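Local coordinates for nitroreductase family protein (PDB 7DP1) that reduces dinitroaniline herbicides as an FMN- and NADPH-dependent nitroreductase, at the interface of chains A and B. Numbering follows the deposited sequence. Chains: chain A/B, Nitroreductase family protein.

Contact 1: the interface of chains A and B. Residues chain A 38, 55-57; chain B 226-228.
B:Ile226 meets A:Phe38 and A:Ala55 through its CG1 branch, which lies anti to its own carbonyl carbon (chi1 -46°). The bend at chi2 (-70°) then lays the end methyl CD1 over one face of the A:Phe38 ring, toward the rim. The same CD1 packs 3.8 Å from CB of A:Ala55. The other branch of B:Ile226, methyl CG2, touches CG2 of A:Val57 at 3.7 Å. It also sits over one face of the indole of B:Trp228, two residues on in the same strand, offset toward the rim. This indole runs past A:Phe38 in the opposite direction and meets the phenyl at its edge. B:Trp228 CH2 comes to 3.7 Å from A:Phe38 CE2. Backbone bonds fix the register beside this apolar cluster. B:Asp227 N donates to A:Ala55 O at 2.9 Å, and A:Val57 N donates to B:Asp227 O at 2.7 Å. The B:Asp227 side chain turns away from the apolar cluster and runs alongside A:Thr56, pointing the same way. The C-terminal strand 226-229 of chain B thus joins strand 54-59 of chain A as a parallel neighbour, extending the sheet of the partner, while helix 31-41 covers the apolar side with A:Phe38.

Contact 2: the interface of chains A and B. Residues chain A 42-43, 49; chain B 217-219.
A:Arg43 reaches across to the backbone of B:Val217 in this part of the dimer contact of a nitroreductase-family flavoenzyme. A:Asn49 and, on the partner chain, B:Val217 and B:Arg219 belong to positions that line FMN pockets, so the contact probably helps to shape the cofactor site. The A:Arg43 guanidinium grips one carbonyl oxygen end-on with two nitrogens. NH2 lies 2.7 Å from B:Val217 O, and NH1 of A:Arg43 lies 2.9 Å from the same atom. The NH1 bond approaches nearly in line with the carbonyl, whereas NH2 comes in more from the side, tilted from the carbonyl plane. Bends at chi2 (-54°) and chi3 (-53°) fold the A:Arg43 chain so that its end faces this oxygen. B:Arg219 lays its CG on one face of the A:Arg43 guanidinium, and the two guanidinium planes are stacked, 24° apart. B:Arg219 NE and NH2 make weak bonds to A:Gln42 O and A:Arg43 O. Its NH1 bonds to B:Pro218 O of its own chain at 2.9 Å, which helps to fix the guanidinium. A:Asn49 reaches the same oxygen from the opposite face of that carbonyl, with ND2 3.1 Å from B:Pro218 O. Its OD1 sits over the face of the B:Arg219 guanidinium that is turned away from A:Arg43. The amide stands steeply to this plane.

Contact 3: the interface of chains A and B. Residues chain A 89, 92, 96, 99-100; chain B 48, 50, 145-146.
The indole of A:Trp96 carries the end methyl of B:Met146 on one face, in a dimer contact of the nitroreductase family. Methyl CE sits 3.3 Å from the centroid of the five-membered ring, a CH-pi contact. The B:Met146 chain bends at chi2 (-48°) and then runs straight through chi3 (174°), which brings CE over the ring. B:Leu50 is wedged between the segment at A:Pro89 and A:Leu92 and the start of helix 96-109. Its O lies at the indole edge, in plane, near CD1. This oxygen of B:Leu50 accepts a hydrogen bond from NH1 of A:Arg99, at 2.9 Å. The A:Arg99 chain is extended from CG to NE, and one face of its guanidinium lies against A:Trp96 CD1. The A:Arg100 guanidinium is covered on one face by A:Leu92 CD2, within its own chain. The same CD2 meets B:Leu50 CD2 tip to tip at 3.7 Å. The other branch of A:Leu92, CD1, packs 3.8 Å from B:Ile145 CD1, the two side chains crossing at about a right angle. A:Pro89 closes this apolar group, its CD 4.0 Å from B:Leu50 CD1 and its CG at the same distance from the sulfur SD of B:Met146.

Contact 1: the interface of chains A and B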
ATOM      1  N   PHE A  38     -10.567  -6.411  10.315  1.00 39.14           N
ATOM      2  CA  PHE A  38      -9.293  -5.908  10.795  1.00 35.77           C
ATOM      3  C   PHE A  38      -8.290  -6.984  11.298  1.00 42.06           C
ATOM      4  O   PHE A  38      -7.090  -6.811  11.088  1.00 35.85           O
ATOM      5  CB  PHE A  38      -9.565  -4.877  11.894  1.00 42.72           C
ATOM      6  CG  PHE A  38     -10.238  -3.606  11.396  1.00 38.07           C
ATOM      7  CD1 PHE A  38     -10.017  -3.119  10.109  1.00 37.08           C
ATOM      8  CD2 PHE A  38     -11.089  -2.901  12.232  1.00 43.62           C
ATOM      9  CE1 PHE A  38     -10.632  -1.930   9.685  1.00 32.32           C
ATOM     10  CE2 PHE A  38     -11.703  -1.719  11.825  1.00 39.56           C
ATOM     11  CZ  PHE A  38     -11.483  -1.228  10.560  1.00 34.21           C
ATOM     12  N   ALA A  55      -5.286   2.978  13.415  1.00 28.55           N
ATOM     13  CA  ALA A  55      -6.540   3.489  12.890  1.00 30.09           C
ATOM     14  C   ALA A  55      -7.501   3.879  13.980  1.00 36.24           C
ATOM     15  O   ALA A  55      -7.652   3.176  14.970  1.00 45.81           O
ATOM     16  CB  ALA A  55      -7.192   2.467  11.973  1.00 26.39           C
ATOM     17  N   THR A  56      -8.160   5.010  13.769  1.00 37.06           N
ATOM     18  CA  THR A  56      -9.255   5.430  14.612  1.00 35.35           C
ATOM     19  C   THR A  56     -10.561   5.348  13.823  1.00 41.72           C
ATOM     20  O   THR A  56     -10.779   6.096  12.866  1.00 36.99           O
ATOM     21  CB  THR A  56      -9.025   6.840  15.142  1.00 43.48           C
ATOM     22  OG1 THR A  56      -7.820   6.830  15.914  1.00 40.45           O
ATOM     23  CG2 THR A  56     -10.203   7.295  16.028  1.00 37.05           C
ATOM     24  N   VAL A  57     -11.412   4.408  14.215  1.00 32.33           N
ATOM     25  CA  VAL A  57     -12.679   4.189  13.528  1.00 33.84           C
ATOM     26  C   VAL A  57     -13.791   4.920  14.225  1.00 44.92           C
ATOM     27  O   VAL A  57     -14.079   4.648  15.402  1.00 43.33           O
ATOM     28  CB  VAL A  57     -13.014   2.701  13.461  1.00 36.36           C
ATOM     29  CG1 VAL A  57     -14.312   2.477  12.713  1.00 43.87           C
ATOM     30  CG2 VAL A  57     -11.844   1.943  12.794  1.00 36.87           C
TER
ATOM     31  N   ILE B 226      -6.430  -0.651  16.568  1.00 35.63           N
ATOM     32  CA  ILE B 226      -7.696  -0.005  16.277  1.00 41.00           C
ATOM     33  C   ILE B 226      -8.319   0.645  17.509  1.00 44.54           C
ATOM     34  O   ILE B 226      -8.427   0.037  18.574  1.00 44.68           O
ATOM     35  CB  ILE B 226      -8.722  -0.985  15.680  1.00 43.12           C
ATOM     36  CG1 ILE B 226      -8.085  -1.835  14.568  1.00 46.27           C
ATOM     37  CG2 ILE B 226      -9.927  -0.210  15.154  1.00 37.37           C
ATOM     38  CD1 ILE B 226      -7.747  -1.078  13.294  1.00 47.00           C
ATOM     39  N   ASP B 227      -8.726   1.894  17.340  1.00 40.17           N
ATOM     40  CA  ASP B 227      -9.499   2.599  18.348  1.00 36.01           C
ATOM     41  C   ASP B 227     -10.910   2.831  17.811  1.00 45.34           C
ATOM     42  O   ASP B 227     -11.067   3.315  16.686  1.00 53.36           O
ATOM     43  CB  ASP B 227      -8.825   3.918  18.709  1.00 43.00           C
ATOM     44  CG  ASP B 227      -9.521   4.631  19.848  1.00 70.93           C
ATOM     45  OD1 ASP B 227      -9.934   3.946  20.808  1.00 88.19           O
ATOM     46  OD2 ASP B 227      -9.647   5.873  19.793  1.00 75.21           O
ATOM     47  N   TRP B 228     -11.930   2.484  18.608  1.00 40.34           N
ATOM     48  CA  TRP B 228     -13.321   2.651  18.203  1.00 48.20           C
ATOM     49  C   TRP B 228     -13.976   3.856  18.889  1.00 57.14           C
ATOM     50  O   TRP B 228     -13.805   4.051  20.089  1.00 60.61           O
ATOM     51  CB  TRP B 228     -14.115   1.377  18.515  1.00 46.70           C
ATOM     52  CG  TRP B 228     -13.452   0.124  17.992  1.00 51.78           C
ATOM     53  CD1 TRP B 228     -12.414  -0.553  18.561  1.00 46.51           C
ATOM     54  CD2 TRP B 228     -13.789  -0.598  16.795  1.00 53.88           C
ATOM     55  NE1 TRP B 228     -12.079  -1.636  17.791  1.00 46.01           N
ATOM     56  CE2 TRP B 228     -12.912  -1.690  16.707  1.00 49.33           C
ATOM     57  CE3 TRP B 228     -14.749  -0.424  15.793  1.00 56.94           C
ATOM     58  CZ2 TRP B 228     -12.970  -2.611  15.667  1.00 51.81           C
ATOM     59  CZ3 TRP B 228     -14.803  -1.333  14.760  1.00 49.95           C
ATOM     60  CH2 TRP B 228     -13.917  -2.414  14.700  1.00 54.65           C
TER

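Contact 2: the interface of chains A and B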
ATOM      1  N   GLN A  42      -4.578  -7.426   9.380  1.00 32.15           N
ATOM      2  CA  GLN A  42      -3.330  -7.297  10.116  1.00 29.77           C
ATOM      3  C   GLN A  42      -2.290  -8.271   9.543  1.00 36.02           C
ATOM      4  O   GLN A  42      -1.099  -8.116   9.790  1.00 29.64           O
ATOM      5  CB  GLN A  42      -3.546  -7.552  11.612  1.00 34.97           C
ATOM      6  CG  GLN A  42      -2.406  -7.048  12.527  1.00 37.78           C
ATOM      7  CD  GLN A  42      -2.271  -5.511  12.538  1.00 37.01           C
ATOM      8  OE1 GLN A  42      -3.220  -4.778  12.197  1.00 31.89           O
ATOM      9  NE2 GLN A  42      -1.084  -5.020  12.932  1.00 29.72           N
ATOM     10  N   ARG A  43      -2.730  -9.254   8.757  1.00 28.00           N
ATOM     11  CA  ARG A  43      -1.767 -10.175   8.122  1.00 32.26           C
ATOM     12  C   ARG A  43      -1.040  -9.523   6.963  1.00 31.45           C
ATOM     13  O   ARG A  43      -0.230 -10.161   6.295  1.00 27.31           O
ATOM     14  CB  ARG A  43      -2.451 -11.447   7.613  1.00 31.83           C
ATOM     15  CG  ARG A  43      -3.178 -12.244   8.717  1.00 33.93           C
ATOM     16  CD  ARG A  43      -2.269 -12.572   9.901  1.00 38.43           C
ATOM     17  NE  ARG A  43      -1.032 -13.232   9.493  1.00 39.33           N
ATOM     18  CZ  ARG A  43      -0.151 -13.761  10.334  1.00 39.60           C
ATOM     19  NH1 ARG A  43      -0.410 -13.778  11.635  1.00 36.54           N
ATOM     20  NH2 ARG A  43       0.963 -14.322   9.868  1.00 40.37           N
ATOM     21  N   ASN A  49       8.368  -6.318   9.822  1.00 34.31           N
ATOM     22  CA  ASN A  49       7.126  -6.614  10.530  1.00 34.47           C
ATOM     23  C   ASN A  49       6.770  -5.489  11.504  1.00 32.97           C
ATOM     24  O   ASN A  49       6.119  -5.727  12.517  1.00 35.45           O
ATOM     25  CB  ASN A  49       7.222  -7.949  11.288  1.00 32.19           C
ATOM     26  CG  ASN A  49       5.848  -8.539  11.633  1.00 36.75           C
ATOM     27  OD1 ASN A  49       4.899  -8.455  10.844  1.00 31.87           O
ATOM     28  ND2 ASN A  49       5.738  -9.120  12.832  1.00 34.67           N
TER
ATOM     29  N   VAL B 217       4.033 -16.790  11.445  1.00 46.77           N
ATOM     30  CA  VAL B 217       4.491 -15.410  11.577  1.00 46.30           C
ATOM     31  C   VAL B 217       3.582 -14.533  12.453  1.00 49.20           C
ATOM     32  O   VAL B 217       2.386 -14.406  12.174  1.00 48.25           O
ATOM     33  CB  VAL B 217       4.598 -14.741  10.201  1.00 43.86           C
ATOM     34  CG1 VAL B 217       5.317 -13.421  10.335  1.00 39.05           C
ATOM     35  CG2 VAL B 217       5.321 -15.664   9.211  1.00 43.66           C
ATOM     36  N   PRO B 218       4.154 -13.910  13.504  1.00 43.50           N
ATOM     37  CA  PRO B 218       3.385 -13.124  14.486  1.00 40.51           C
ATOM     38  C   PRO B 218       2.849 -11.805  13.943  1.00 42.84           C
ATOM     39  O   PRO B 218       3.442 -11.240  13.008  1.00 36.00           O
ATOM     40  CB  PRO B 218       4.408 -12.850  15.602  1.00 45.97           C
ATOM     41  CG  PRO B 218       5.739 -12.936  14.933  1.00 52.86           C
ATOM     42  CD  PRO B 218       5.593 -13.941  13.815  1.00 42.57           C
ATOM     43  N   ARG B 219       1.732 -11.353  14.514  1.00 36.90           N
ATOM     44  CA  ARG B 219       1.221  -9.975  14.364  1.00 33.38           C
ATOM     45  C   ARG B 219       0.726  -9.497  15.725  1.00 41.55           C
ATOM     46  O   ARG B 219       0.325 -10.308  16.566  1.00 34.59           O
ATOM     47  CB  ARG B 219       0.086  -9.879  13.356  1.00 35.26           C
ATOM     48  CG  ARG B 219       0.490 -10.108  11.927  1.00 36.25           C
ATOM     49  CD  ARG B 219       1.439  -9.029  11.365  1.00 28.94           C
ATOM     50  NE  ARG B 219       1.565  -9.229   9.925  1.00 29.10           N
ATOM     51  CZ  ARG B 219       2.317 -10.177   9.367  1.00 34.32           C
ATOM     52  NH1 ARG B 219       3.035 -11.001  10.124  1.00 33.70           N
ATOM     53  NH2 ARG B 219       2.339 -10.315   8.050  1.00 34.42           N
TER

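Contact 3: the interface of chains A and B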
ATOM      1  N   PRO A  89       1.829  15.733  -5.494  1.00 56.39           N
ATOM      2  CA  PRO A  89       3.201  16.242  -5.568  1.00 59.96           C
ATOM      3  C   PRO A  89       3.193  17.647  -6.168  1.00 66.90           C
ATOM      4  O   PRO A  89       2.521  17.882  -7.176  1.00 64.19           O
ATOM      5  CB  PRO A  89       3.908  15.239  -6.485  1.00 65.72           C
ATOM      6  CG  PRO A  89       3.064  13.998  -6.429  1.00 60.67           C
ATOM      7  CD  PRO A  89       1.652  14.471  -6.230  1.00 59.25           C
ATOM      8  N   LEU A  92       3.447  18.483 -10.157  1.00 88.64           N
ATOM      9  CA  LEU A  92       3.042  17.263 -10.841  1.00 76.58           C
ATOM     10  C   LEU A  92       2.888  17.452 -12.355  1.00 76.73           C
ATOM     11  O   LEU A  92       2.069  18.243 -12.829  1.00 79.42           O
ATOM     12  CB  LEU A  92       1.740  16.752 -10.230  1.00 69.59           C
ATOM     13  CG  LEU A  92       1.208  15.388 -10.658  1.00 66.46           C
ATOM     14  CD1 LEU A  92       2.220  14.303 -10.335  1.00 54.48           C
ATOM     15  CD2 LEU A  92      -0.130  15.130  -9.977  1.00 62.39           C
ATOM     16  N   TRP A  96       1.222  11.785 -15.295  1.00 56.59           N
ATOM     17  CA  TRP A  96       0.447  11.685 -14.071  1.00 65.99           C
ATOM     18  C   TRP A  96      -0.665  12.713 -13.990  1.00 69.84           C
ATOM     19  O   TRP A  96      -1.775  12.398 -13.567  1.00 68.12           O
ATOM     20  CB  TRP A  96       1.375  11.832 -12.865  1.00 65.20           C
ATOM     21  CG  TRP A  96       2.380  10.754 -12.821  1.00 55.54           C
ATOM     22  CD1 TRP A  96       2.174   9.447 -12.497  1.00 51.15           C
ATOM     23  CD2 TRP A  96       3.767  10.875 -13.157  1.00 55.94           C
ATOM     24  NE1 TRP A  96       3.352   8.748 -12.605  1.00 49.12           N
ATOM     25  CE2 TRP A  96       4.346   9.603 -13.001  1.00 50.36           C
ATOM     26  CE3 TRP A  96       4.577  11.940 -13.562  1.00 66.40           C
ATOM     27  CZ2 TRP A  96       5.700   9.365 -13.236  1.00 55.23           C
ATOM     28  CZ3 TRP A  96       5.918  11.702 -13.800  1.00 68.67           C
ATOM     29  CH2 TRP A  96       6.468  10.424 -13.635  1.00 57.93           C
ATOM     30  N   ARG A  99      -3.852  11.856 -15.739  1.00 62.45           N
ATOM     31  CA  ARG A  99      -4.564  10.720 -15.163  1.00 61.93           C
ATOM     32  C   ARG A  99      -5.665  11.139 -14.187  1.00 62.53           C
ATOM     33  O   ARG A  99      -6.790  10.641 -14.270  1.00 62.94           O
ATOM     34  CB  ARG A  99      -3.570   9.785 -14.465  1.00 58.19           C
ATOM     35  CG  ARG A  99      -2.545   9.175 -15.422  1.00 59.01           C
ATOM     36  CD  ARG A  99      -1.500   8.316 -14.699  1.00 60.16           C
ATOM     37  NE  ARG A  99      -0.462   7.845 -15.623  1.00 70.29           N
ATOM     38  CZ  ARG A  99       0.470   6.937 -15.337  1.00 71.88           C
ATOM     39  NH1 ARG A  99       0.533   6.382 -14.129  1.00 70.72           N
ATOM     40  NH2 ARG A  99       1.363   6.604 -16.262  1.00 70.11           N
ATOM     41  N   ARG A 100      -5.364  12.072 -13.286  1.00 62.32           N
ATOM     42  CA  ARG A 100      -6.360  12.477 -12.294  1.00 63.23           C
ATOM     43  C   ARG A 100      -7.523  13.278 -12.860  1.00 65.18           C
ATOM     44  O   ARG A 100      -8.645  13.189 -12.362  1.00 61.45           O
ATOM     45  CB  ARG A 100      -5.706  13.262 -11.148  1.00 66.46           C
ATOM     46  CG  ARG A 100      -4.766  14.387 -11.514  1.00 66.13           C
ATOM     47  CD  ARG A 100      -4.384  15.109 -10.218  1.00 64.66           C
ATOM     48  NE  ARG A 100      -3.591  16.309 -10.451  1.00 70.85           N
ATOM     49  CZ  ARG A 100      -3.389  17.263  -9.548  1.00 68.42           C
ATOM     50  NH1 ARG A 100      -3.932  17.167  -8.344  1.00 67.41           N
ATOM     51  NH2 ARG A 100      -2.648  18.320  -9.855  1.00 67.28           N
TER
ATOM     52  N   GLY B  48      -5.940  10.225  -6.540  1.00 40.70           N
ATOM     53  CA  GLY B  48      -6.103  10.929  -7.806  1.00 41.98           C
ATOM     54  C   GLY B  48      -5.937  10.004  -8.995  1.00 42.08           C
ATOM     55  O   GLY B  48      -5.765  10.468 -10.122  1.00 49.09           O
ATOM     56  N   LEU B  50      -3.368   8.511  -9.763  1.00 37.62           N
ATOM     57  CA  LEU B  50      -2.037   8.755 -10.321  1.00 37.47           C
ATOM     58  C   LEU B  50      -1.394   7.452 -10.797  1.00 38.87           C
ATOM     59  O   LEU B  50      -0.597   7.467 -11.735  1.00 47.68           O
ATOM     60  CB  LEU B  50      -1.134   9.432  -9.288  1.00 38.51           C
ATOM     61  CG  LEU B  50      -1.406  10.917  -9.001  1.00 45.95           C
ATOM     62  CD1 LEU B  50      -0.318  11.511  -8.105  1.00 42.90           C
ATOM     63  CD2 LEU B  50      -1.534  11.698 -10.286  1.00 46.55           C
ATOM     64  N   ILE B 145       9.712  12.719  -7.933  1.00 49.65           N
ATOM     65  CA  ILE B 145       8.745  13.754  -7.576  1.00 54.88           C
ATOM     66  C   ILE B 145       7.670  13.244  -6.603  1.00 53.07           C
ATOM     67  O   ILE B 145       7.052  14.032  -5.894  1.00 56.07           O
ATOM     68  CB  ILE B 145       8.052  14.323  -8.823  1.00 57.70           C
ATOM     69  CG1 ILE B 145       7.120  13.282  -9.446  1.00 59.22           C
ATOM     70  CG2 ILE B 145       9.085  14.820  -9.822  1.00 63.46           C
ATOM     71  CD1 ILE B 145       6.028  13.882 -10.311  1.00 65.48           C
ATOM     72  N   MET B 146       7.457  11.929  -6.572  1.00 48.21           N
ATOM     73  CA  MET B 146       6.387  11.330  -5.765  1.00 45.94           C
ATOM     74  C   MET B 146       6.595  11.522  -4.266  1.00 52.55           C
ATOM     75  O   MET B 146       7.725  11.462  -3.778  1.00 55.93           O
ATOM     76  CB  MET B 146       6.260   9.834  -6.078  1.00 42.43           C
ATOM     77  CG  MET B 146       5.826   9.555  -7.518  1.00 43.39           C
ATOM     78  SD  MET B 146       4.395  10.553  -8.022  1.00 50.52           S
ATOM     79  CE  MET B 146       4.284  10.133  -9.759  1.00 53.59           C
TER

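Contact 1 and contact 2 are neighbours, with C-alpha centres about 17 Å apart. The C-alpha centre of contact 3 lies about 29 Å from that of contact 1 and about 32 Å from that of contact 2. Contacts 1 and 2 share the stretch around helix 31-41 of chain A and the C-terminal part of chain B. The 3-10 helix 47-49 appears in contact 2 from chain A and in contact 3 from chain B. Two-fold symmetry repeats each contact with the chains exchanged. The C-terminal exchange in contact 1 suggests a closely joined dimer, as is usual in the nitroreductase family.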